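Immunity protein (Neisseria meningitidis, PDB 4Q7O) probably protects its own cell from a contact-dependent growth-inhibition (CDI) toxin by binding and neutralising it, as immunity proteins of such systems do. Local coordinates at residues F44-T48 with I132-Y136; G57-I63 with S86-G92. One frame throughout, in Å; residues are numbered along the deposited sequence.

Contact 1: F44-T48 with I132-Y136; sequences FKNIT and IQKTY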
ATOM      1  N   PHE B  44      11.729  -0.670  13.461  1.00  8.17           N
ATOM      2  CA  PHE B  44      11.417  -2.026  13.914  1.00  8.86           C
ATOM      3  C   PHE B  44      11.463  -2.147  15.440  1.00  9.81           C
ATOM      4  O   PHE B  44      10.675  -2.880  16.032  1.00 11.00           O
ATOM      5  CB  PHE B  44      12.374  -3.059  13.302  1.00  9.24           C
ATOM      6  CG  PHE B  44      12.087  -3.395  11.861  1.00  9.70           C
ATOM      7  CD1 PHE B  44      10.846  -3.886  11.483  1.00 11.78           C
ATOM      8  CD2 PHE B  44      13.087  -3.293  10.900  1.00 10.61           C
ATOM      9  CE1 PHE B  44      10.595  -4.222  10.163  1.00 12.22           C
ATOM     10  CE2 PHE B  44      12.846  -3.632   9.581  1.00 11.01           C
ATOM     11  CZ  PHE B  44      11.595  -4.091   9.211  1.00 12.12           C
ATOM     12  N   LYS B  45      12.388  -1.429  16.069  1.00 10.95           N
ATOM     13  CA  LYS B  45      12.599  -1.548  17.515  1.00 11.88           C
ATOM     14  C   LYS B  45      11.568  -0.823  18.368  1.00 11.83           C
ATOM     15  O   LYS B  45      11.183  -1.310  19.436  1.00 12.09           O
ATOM     16  CB  LYS B  45      13.975  -1.003  17.898  1.00 14.46           C
ATOM     17  CG  LYS B  45      15.118  -1.896  17.526  1.00 17.77           C
ATOM     18  CD  LYS B  45      16.395  -1.386  18.142  1.00 20.92           C
ATOM     19  CE  LYS B  45      17.350  -0.908  17.084  1.00 22.63           C
ATOM     20  NZ  LYS B  45      18.598  -0.367  17.688  1.00 22.96           N
ATOM     21  N   ASN B  46      11.144   0.350  17.909  1.00 11.40           N
ATOM     22  CA  ASN B  46      10.373   1.257  18.756  1.00 13.01           C
ATOM     23  C   ASN B  46       9.028   0.694  19.180  1.00 12.83           C
ATOM     24  O   ASN B  46       8.493   1.079  20.212  1.00 13.86           O
ATOM     25  CB  ASN B  46      10.172   2.613  18.077  1.00 15.03           C
ATOM     26  CG  ASN B  46      11.350   3.545  18.259  1.00 17.58           C
ATOM     27  OD1 ASN B  46      12.447   3.129  18.630  1.00 18.90           O
ATOM     28  ND2 ASN B  46      11.124   4.825  17.984  1.00 19.55           N
ATOM     29  N   ILE B  47       8.482  -0.220  18.390  1.00 13.44           N
ATOM     30  CA  ILE B  47       7.199  -0.819  18.736  1.00 15.15           C
ATOM     31  C   ILE B  47       7.269  -1.541  20.093  1.00 15.97           C
ATOM     32  O   ILE B  47       6.290  -1.574  20.833  1.00 18.00           O
ATOM     33  CB  ILE B  47       6.670  -1.744  17.613  1.00 15.71           C
ATOM     34  CG1 ILE B  47       5.167  -2.006  17.787  1.00 17.93           C
ATOM     35  CG2 ILE B  47       7.495  -3.044  17.519  1.00 15.03           C
ATOM     36  CD1 ILE B  47       4.508  -2.596  16.554  1.00 19.06           C
ATOM     37  N   THR B  48       8.443  -2.071  20.438  1.00 16.18           N
ATOM     38  CA  THR B  48       8.627  -2.794  21.701  1.00 19.19           C
ATOM     39  C   THR B  48       8.981  -1.881  22.867  1.00 20.14           C
ATOM     40  O   THR B  48       8.842  -2.267  24.029  1.00 21.96           O
ATOM     41  CB  THR B  48       9.759  -3.837  21.597  1.00 20.99           C
ATOM     42  OG1 THR B  48      11.028  -3.168  21.569  1.00 22.61           O
ATOM     43  CG2 THR B  48       9.602  -4.689  20.350  1.00 21.03           C
ATOM     44  N   ILE B 132      16.181  -8.222  17.289  1.00 12.27           N
ATOM     45  CA  ILE B 132      14.912  -7.519  17.363  1.00 11.82           C
ATOM     46  C   ILE B 132      13.741  -8.503  17.334  1.00 11.81           C
ATOM     47  O   ILE B 132      12.772  -8.339  18.081  1.00 12.29           O
ATOM     48  CB  ILE B 132      14.794  -6.462  16.250  1.00 10.80           C
ATOM     49  CG1 ILE B 132      15.890  -5.407  16.425  1.00 10.98           C
ATOM     50  CG2 ILE B 132      13.404  -5.809  16.264  1.00 10.43           C
ATOM     51  CD1 ILE B 132      16.070  -4.503  15.230  1.00 10.93           C
ATOM     52  N   GLN B 133      13.836  -9.531  16.491  1.00 13.45           N
ATOM     53  CA  GLN B 133      12.844 -10.608  16.505  1.00 15.29           C
ATOM     54  C   GLN B 133      12.760 -11.319  17.855  1.00 17.19           C
ATOM     55  O   GLN B 133      11.686 -11.751  18.265  1.00 18.36           O
ATOM     56  CB  GLN B 133      13.142 -11.635  15.414  1.00 16.69           C
ATOM     57  CG  GLN B 133      12.637 -11.230  14.049  1.00 16.86           C
ATOM     58  CD  GLN B 133      12.880 -12.302  13.005  1.00 17.55           C
ATOM     59  OE1 GLN B 133      13.881 -13.017  13.058  1.00 19.44           O
ATOM     60  NE2 GLN B 133      11.957 -12.430  12.055  1.00 17.33           N
ATOM     61  N   LYS B 134      13.895 -11.456  18.531  1.00 19.34           N
ATOM     62  CA  LYS B 134      13.925 -12.053  19.863  1.00 22.51           C
ATOM     63  C   LYS B 134      13.110 -11.197  20.818  1.00 23.02           C
ATOM     64  O   LYS B 134      12.342 -11.713  21.633  1.00 24.33           O
ATOM     65  CB  LYS B 134      15.366 -12.161  20.364  1.00 25.17           C
ATOM     66  CG  LYS B 134      15.498 -12.726  21.769  1.00 27.85           C
ATOM     67  CD  LYS B 134      16.918 -12.571  22.306  1.00 30.16           C
ATOM     68  CE  LYS B 134      17.944 -12.667  21.191  1.00 31.87           C
ATOM     69  NZ  LYS B 134      19.276 -12.142  21.597  1.00 32.87           N
ATOM     70  N   THR B 135      13.274  -9.882  20.706  1.00 22.75           N
ATOM     71  CA  THR B 135      12.509  -8.952  21.531  1.00 23.07           C
ATOM     72  C   THR B 135      11.006  -9.070  21.257  1.00 22.74           C
ATOM     73  O   THR B 135      10.201  -8.999  22.184  1.00 24.07           O
ATOM     74  CB  THR B 135      12.979  -7.494  21.354  1.00 22.97           C
ATOM     75  OG1 THR B 135      14.388  -7.406  21.613  1.00 23.73           O
ATOM     76  CG2 THR B 135      12.250  -6.574  22.319  1.00 23.47           C
ATOM     77  N   TYR B 136      10.633  -9.269  19.993  1.00 21.99           N
ATOM     78  CA  TYR B 136       9.225  -9.467  19.638  1.00 20.50           C
ATOM     79  C   TYR B 136       8.670 -10.692  20.361  1.00 23.89           C
ATOM     80  O   TYR B 136       7.573 -10.656  20.911  1.00 24.41           O
ATOM     81  CB  TYR B 136       9.033  -9.652  18.123  1.00 18.65           C
ATOM     82  CG  TYR B 136       9.313  -8.442  17.236  1.00 15.72           C
ATOM     83  CD1 TYR B 136       9.518  -7.175  17.773  1.00 14.93           C
ATOM     84  CD2 TYR B 136       9.366  -8.579  15.846  1.00 13.92           C
ATOM     85  CE1 TYR B 136       9.774  -6.081  16.955  1.00 13.53           C
ATOM     86  CE2 TYR B 136       9.633  -7.496  15.022  1.00 12.21           C
ATOM     87  CZ  TYR B 136       9.821  -6.247  15.581  1.00 11.29           C
ATOM     88  OH  TYR B 136      10.081  -5.164  14.773  1.00 10.15           O
TER
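Lys45 and Ile132 bring the two backbones closest, their CA atoms 6.4 Å apart, and Thr48 faces Tyr136 with a CA separation of 7.0 Å. Residues 132-136 are helical throughout, whereas 44-48 begins in helix 37-46 and runs on into a non-helical segment, where Thr48 N bonds back to Lys45 O. Tyr136 reaches across this gap: CG opposite the carbonyl carbon (chi1 -68°) points the ring at the other segment, where its OH donates to Phe44 O at 2.7 Å. The donor meets the carbonyl from the side, at a C=O...O angle of 115°, and stands tilted from the carbonyl plane. Thr48 CG2 lies at the edge of the same ring, 3.6 Å from Tyr136 CD1, and Ile47 CG2 comes within 3.8 Å of Tyr136 CE1. This is helix packing within an alpha+beta domain whose helices pack against an antiparallel sheet, joining helix 37-46 to the C-terminal helix 126-139; helix 104-121 adds Tyr108, whose ring meets that of Tyr136 edge-to-face. Beside the tyrosine, Ile132 sends CD1 against the aliphatic part of Lys45, 3.6 Å from Lys45 CG, while Lys45 NZ forms a salt bridge with Glu42. Thr48 OG1 donates to Lys45 O at 2.8 Å, in the carbonyl plane, a second bond on that oxygen; Thr135 CG2 packs against this hydroxyl and Thr48 CB.

Contact 2: G57-I63 with S86-G92; sequences GAQYEKI and SIYFSVG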
ATOM      1  N   GLY B  57       5.745  11.610   6.457  1.00 14.44           N
ATOM      2  CA  GLY B  57       4.930  10.747   5.619  1.00 14.70           C
ATOM      3  C   GLY B  57       4.660   9.342   6.132  1.00 12.79           C
ATOM      4  O   GLY B  57       4.072   8.536   5.411  1.00 12.89           O
ATOM      5  N   ALA B  58       5.081   9.031   7.359  1.00 11.19           N
ATOM      6  CA  ALA B  58       4.824   7.706   7.923  1.00 10.92           C
ATOM      7  C   ALA B  58       5.010   7.690   9.426  1.00 10.37           C
ATOM      8  O   ALA B  58       6.026   8.152   9.930  1.00 11.91           O
ATOM      9  CB  ALA B  58       5.732   6.666   7.281  1.00 12.37           C
ATOM     10  N   GLN B  59       4.050   7.123  10.144  1.00  9.01           N
ATOM     11  CA  GLN B  59       4.185   7.007  11.588  1.00  9.16           C
ATOM     12  C   GLN B  59       3.311   5.904  12.153  1.00  7.98           C
ATOM     13  O   GLN B  59       2.332   5.481  11.531  1.00  7.70           O
ATOM     14  CB  GLN B  59       3.815   8.326  12.273  1.00 12.16           C
ATOM     15  CG  GLN B  59       2.334   8.666  12.147  1.00 15.56           C
ATOM     16  CD  GLN B  59       1.918   9.855  12.993  1.00 20.65           C
ATOM     17  OE1 GLN B  59       2.557  10.172  13.999  1.00 23.10           O
ATOM     18  NE2 GLN B  59       0.837  10.513  12.593  1.00 22.87           N
ATOM     19  N   TYR B  60       3.665   5.457  13.353  1.00  7.30           N
ATOM     20  CA  TYR B  60       2.753   4.666  14.171  1.00  7.12           C
ATOM     21  C   TYR B  60       2.795   5.134  15.612  1.00  7.46           C
ATOM     22  O   TYR B  60       3.781   5.722  16.067  1.00  8.84           O
ATOM     23  CB  TYR B  60       3.016   3.150  14.081  1.00  7.47           C
ATOM     24  CG  TYR B  60       4.378   2.696  14.586  1.00  7.05           C
ATOM     25  CD1 TYR B  60       4.654   2.604  15.954  1.00  7.94           C
ATOM     26  CD2 TYR B  60       5.385   2.339  13.693  1.00  7.19           C
ATOM     27  CE1 TYR B  60       5.904   2.190  16.417  1.00  8.37           C
ATOM     28  CE2 TYR B  60       6.636   1.917  14.139  1.00  7.80           C
ATOM     29  CZ  TYR B  60       6.889   1.846  15.505  1.00  8.27           C
ATOM     30  OH  TYR B  60       8.120   1.429  15.972  1.00  9.29           O
ATOM     31  N   GLU B  61       1.722   4.844  16.335  1.00  7.98           N
ATOM     32  CA  GLU B  61       1.658   5.140  17.749  1.00  9.34           C
ATOM     33  C   GLU B  61       0.684   4.161  18.378  1.00  8.24           C
ATOM     34  O   GLU B  61      -0.458   4.045  17.927  1.00  9.09           O
ATOM     35  CB  GLU B  61       1.184   6.581  17.952  1.00 13.51           C
ATOM     36  CG  GLU B  61       1.187   7.084  19.375  1.00 19.47           C
ATOM     37  CD  GLU B  61       0.596   8.480  19.468  1.00 25.06           C
ATOM     38  OE1 GLU B  61      -0.004   8.935  18.469  1.00 27.37           O
ATOM     39  OE2 GLU B  61       0.733   9.120  20.531  1.00 28.14           O
ATOM     40  N   LYS B  62       1.134   3.432  19.394  1.00  8.47           N
ATOM     41  CA  LYS B  62       0.206   2.638  20.186  1.00  9.09           C
ATOM     42  C   LYS B  62      -0.854   3.564  20.769  1.00  8.85           C
ATOM     43  O   LYS B  62      -0.553   4.688  21.187  1.00 10.79           O
ATOM     44  CB  LYS B  62       0.938   1.912  21.308  1.00 10.02           C
ATOM     45  CG  LYS B  62       1.821   0.784  20.819  1.00 11.39           C
ATOM     46  CD  LYS B  62       2.442   0.030  21.976  1.00 12.69           C
ATOM     47  CE  LYS B  62       3.244  -1.163  21.481  1.00 14.95           C
ATOM     48  NZ  LYS B  62       3.920  -1.899  22.586  1.00 17.40           N
ATOM     49  N   ILE B  63      -2.097   3.094  20.793  1.00  7.00           N
ATOM     50  CA  ILE B  63      -3.202   3.927  21.233  1.00  8.83           C
ATOM     51  C   ILE B  63      -3.389   3.802  22.733  1.00 10.23           C
ATOM     52  O   ILE B  63      -3.579   2.699  23.254  1.00 11.15           O
ATOM     53  CB  ILE B  63      -4.495   3.555  20.493  1.00  9.36           C
ATOM     54  CG1 ILE B  63      -4.356   3.921  19.010  1.00 10.23           C
ATOM     55  CG2 ILE B  63      -5.699   4.259  21.112  1.00 10.27           C
ATOM     56  CD1 ILE B  63      -5.475   3.423  18.142  1.00 12.54           C
ATOM     57  N   SER B  86      -4.485  -1.640  20.858  1.00  8.39           N
ATOM     58  CA  SER B  86      -4.438  -1.320  19.441  1.00  7.57           C
ATOM     59  C   SER B  86      -3.376  -0.282  19.116  1.00  6.65           C
ATOM     60  O   SER B  86      -2.819   0.367  19.998  1.00  7.86           O
ATOM     61  CB  SER B  86      -5.810  -0.847  18.951  1.00  8.06           C
ATOM     62  OG  SER B  86      -6.782  -1.879  19.069  1.00 10.05           O
ATOM     63  N   ILE B  87      -3.121  -0.114  17.830  1.00  6.51           N
ATOM     64  CA  ILE B  87      -2.075   0.774  17.368  1.00  6.74           C
ATOM     65  C   ILE B  87      -2.512   1.484  16.093  1.00  6.27           C
ATOM     66  O   ILE B  87      -3.177   0.903  15.232  1.00  6.56           O
ATOM     67  CB  ILE B  87      -0.752  -0.009  17.198  1.00  7.12           C
ATOM     68  CG1 ILE B  87       0.362   0.876  16.630  1.00  7.68           C
ATOM     69  CG2 ILE B  87      -0.975  -1.280  16.363  1.00  8.57           C
ATOM     70  CD1 ILE B  87       1.733   0.246  16.756  1.00  9.65           C
ATOM     71  N   TYR B  88      -2.156   2.760  16.011  1.00  6.41           N
ATOM     72  CA  TYR B  88      -2.498   3.626  14.895  1.00  6.34           C
ATOM     73  C   TYR B  88      -1.333   3.754  13.931  1.00  6.68           C
ATOM     74  O   TYR B  88      -0.209   3.982  14.354  1.00  8.44           O
ATOM     75  CB  TYR B  88      -2.862   4.999  15.458  1.00  7.85           C
ATOM     76  CG  TYR B  88      -2.991   6.122  14.460  1.00  8.47           C
ATOM     77  CD1 TYR B  88      -4.186   6.356  13.789  1.00  8.62           C
ATOM     78  CD2 TYR B  88      -1.937   6.993  14.242  1.00 10.29           C
ATOM     79  CE1 TYR B  88      -4.315   7.416  12.901  1.00  8.93           C
ATOM     80  CE2 TYR B  88      -2.055   8.049  13.364  1.00 11.64           C
ATOM     81  CZ  TYR B  88      -3.242   8.253  12.693  1.00 10.61           C
ATOM     82  OH  TYR B  88      -3.350   9.315  11.826  1.00 12.24           O
ATOM     83  N   PHE B  89      -1.611   3.608  12.639  1.00  5.52           N
ATOM     84  CA  PHE B  89      -0.634   3.862  11.589  1.00  5.74           C
ATOM     85  C   PHE B  89      -1.146   4.934  10.656  1.00  7.60           C
ATOM     86  O   PHE B  89      -2.341   4.994  10.368  1.00  8.02           O
ATOM     87  CB  PHE B  89      -0.396   2.600  10.752  1.00  5.58           C
ATOM     88  CG  PHE B  89       0.390   1.552  11.450  1.00  5.91           C
ATOM     89  CD1 PHE B  89      -0.226   0.692  12.350  1.00  7.31           C
ATOM     90  CD2 PHE B  89       1.745   1.399  11.189  1.00  7.26           C
ATOM     91  CE1 PHE B  89       0.500  -0.293  12.994  1.00  8.34           C
ATOM     92  CE2 PHE B  89       2.479   0.411  11.827  1.00  8.39           C
ATOM     93  CZ  PHE B  89       1.860  -0.434  12.727  1.00  9.18           C
ATOM     94  N   SER B  90      -0.249   5.769  10.154  1.00  7.78           N
ATOM     95  CA  SER B  90      -0.628   6.638   9.052  1.00  9.26           C
ATOM     96  C   SER B  90       0.499   6.808   8.057  1.00  9.22           C
ATOM     97  O   SER B  90       1.674   6.723   8.410  1.00 10.14           O
ATOM     98  CB  SER B  90      -1.129   7.992   9.551  1.00 13.63           C
ATOM     99  OG  SER B  90      -0.063   8.791  10.006  1.00 16.80           O
ATOM    100  N   VAL B  91       0.123   7.028   6.806  1.00  8.23           N
ATOM    101  CA  VAL B  91       1.083   7.376   5.771  1.00  8.25           C
ATOM    102  C   VAL B  91       0.576   8.562   4.959  1.00  9.98           C
ATOM    103  O   VAL B  91      -0.630   8.809   4.879  1.00 10.13           O
ATOM    104  CB  VAL B  91       1.380   6.183   4.829  1.00  9.29           C
ATOM    105  CG1 VAL B  91       2.095   5.078   5.582  1.00 10.95           C
ATOM    106  CG2 VAL B  91       0.101   5.678   4.164  1.00 10.51           C
ATOM    107  N   GLY B  92       1.508   9.299   4.369  1.00 12.66           N
ATOM    108  CA  GLY B  92       1.161  10.437   3.538  1.00 15.46           C
ATOM    109  C   GLY B  92       1.160  11.760   4.280  1.00 18.81           C
ATOM    110  O   GLY B  92       1.678  11.868   5.404  1.00 19.44           O
TER
HETATM  111  O   HOH W   1      -1.022  11.025  10.851  1.00 35.77           O
HETATM  112  O   HOH W   2      -5.372   0.490  22.463  1.00 19.51           O
HETATM  113  O   HOH W   3      -2.386   0.154  22.827  1.00 26.84           O
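Tyr60 tucks its ring between the N and C of its own backbone (chi1 63°), whereas Phe89, its partner across the strands, turns its ring to the N side, opposite its carbonyl carbon (chi1 -73°), which brings one face of that ring against Tyr60 CB. That methylene lies 3.8 Å from the Phe89 ring centroid, a CH-pi contact. The two rings themselves meet obliquely, with planes at 48°. Ile87 CD1 touches Tyr60 CD1 at 3.8 Å on the same face of the sheet. The backbones form an antiparallel ladder: Gln59 with Ser90 and Glu61 with Tyr88 are hydrogen-bonded pairs, each with two N-H...O bonds, and Tyr60 with Phe89 is a non-hydrogen-bonded pair between them. Single bonds extend the ladder at both ends, Gly92 N to Gly57 O and, nearly straight, Ile63 N to Ser86 O at 2.9 Å. On the face carrying Gln59, Tyr88 and Ser90, a water accepts from Gln59 NE2 at 2.6 Å, donates to Tyr88 OH and bonds to Ser90 OG; Gln59 NE2 also lies at the edge of the Tyr88 ring, 3.9 Å from Tyr88 CE2. Tyr88 OH is bonded to Glu99 as well. These are the two central strands of a four-stranded antiparallel sheet, flanked by 52-55 beside 58-62 and 98-103 beside 86-91. Helices 22-34 and 104-121 cover the Tyr60 and Phe89 face, placing Phe27 edge-to-face with Phe89 and Phe111 edge-to-face with Tyr60.

In the fold
Contact 1 joins residues 44-48, which begin in helix 37-46, to helix 126-139, and contact 2 joins two central sheet strands; their centres lie about 16 Å apart, on opposite sides of the chain's centre, yet they touch. Ile47 is the bridge: Lys62 NZ lies 3.0 Å from Ile47 O, and Ile47 CD1 meets Ile87 CD1 at 4.0 Å. Tyr60 OH bonds to Cys43 O of helix 37-46. Helix 104-121 is shared, with Tyr108 and Phe111 meeting side chains of both contacts. Along the chain, both strands of contact 2, joined by a long irregular connection, fall between the segments of contact 1. A formic acid molecule, probably from the crystallisation liquor, approaches the Glu61 side chain to about 3 Å at the nearest atoms.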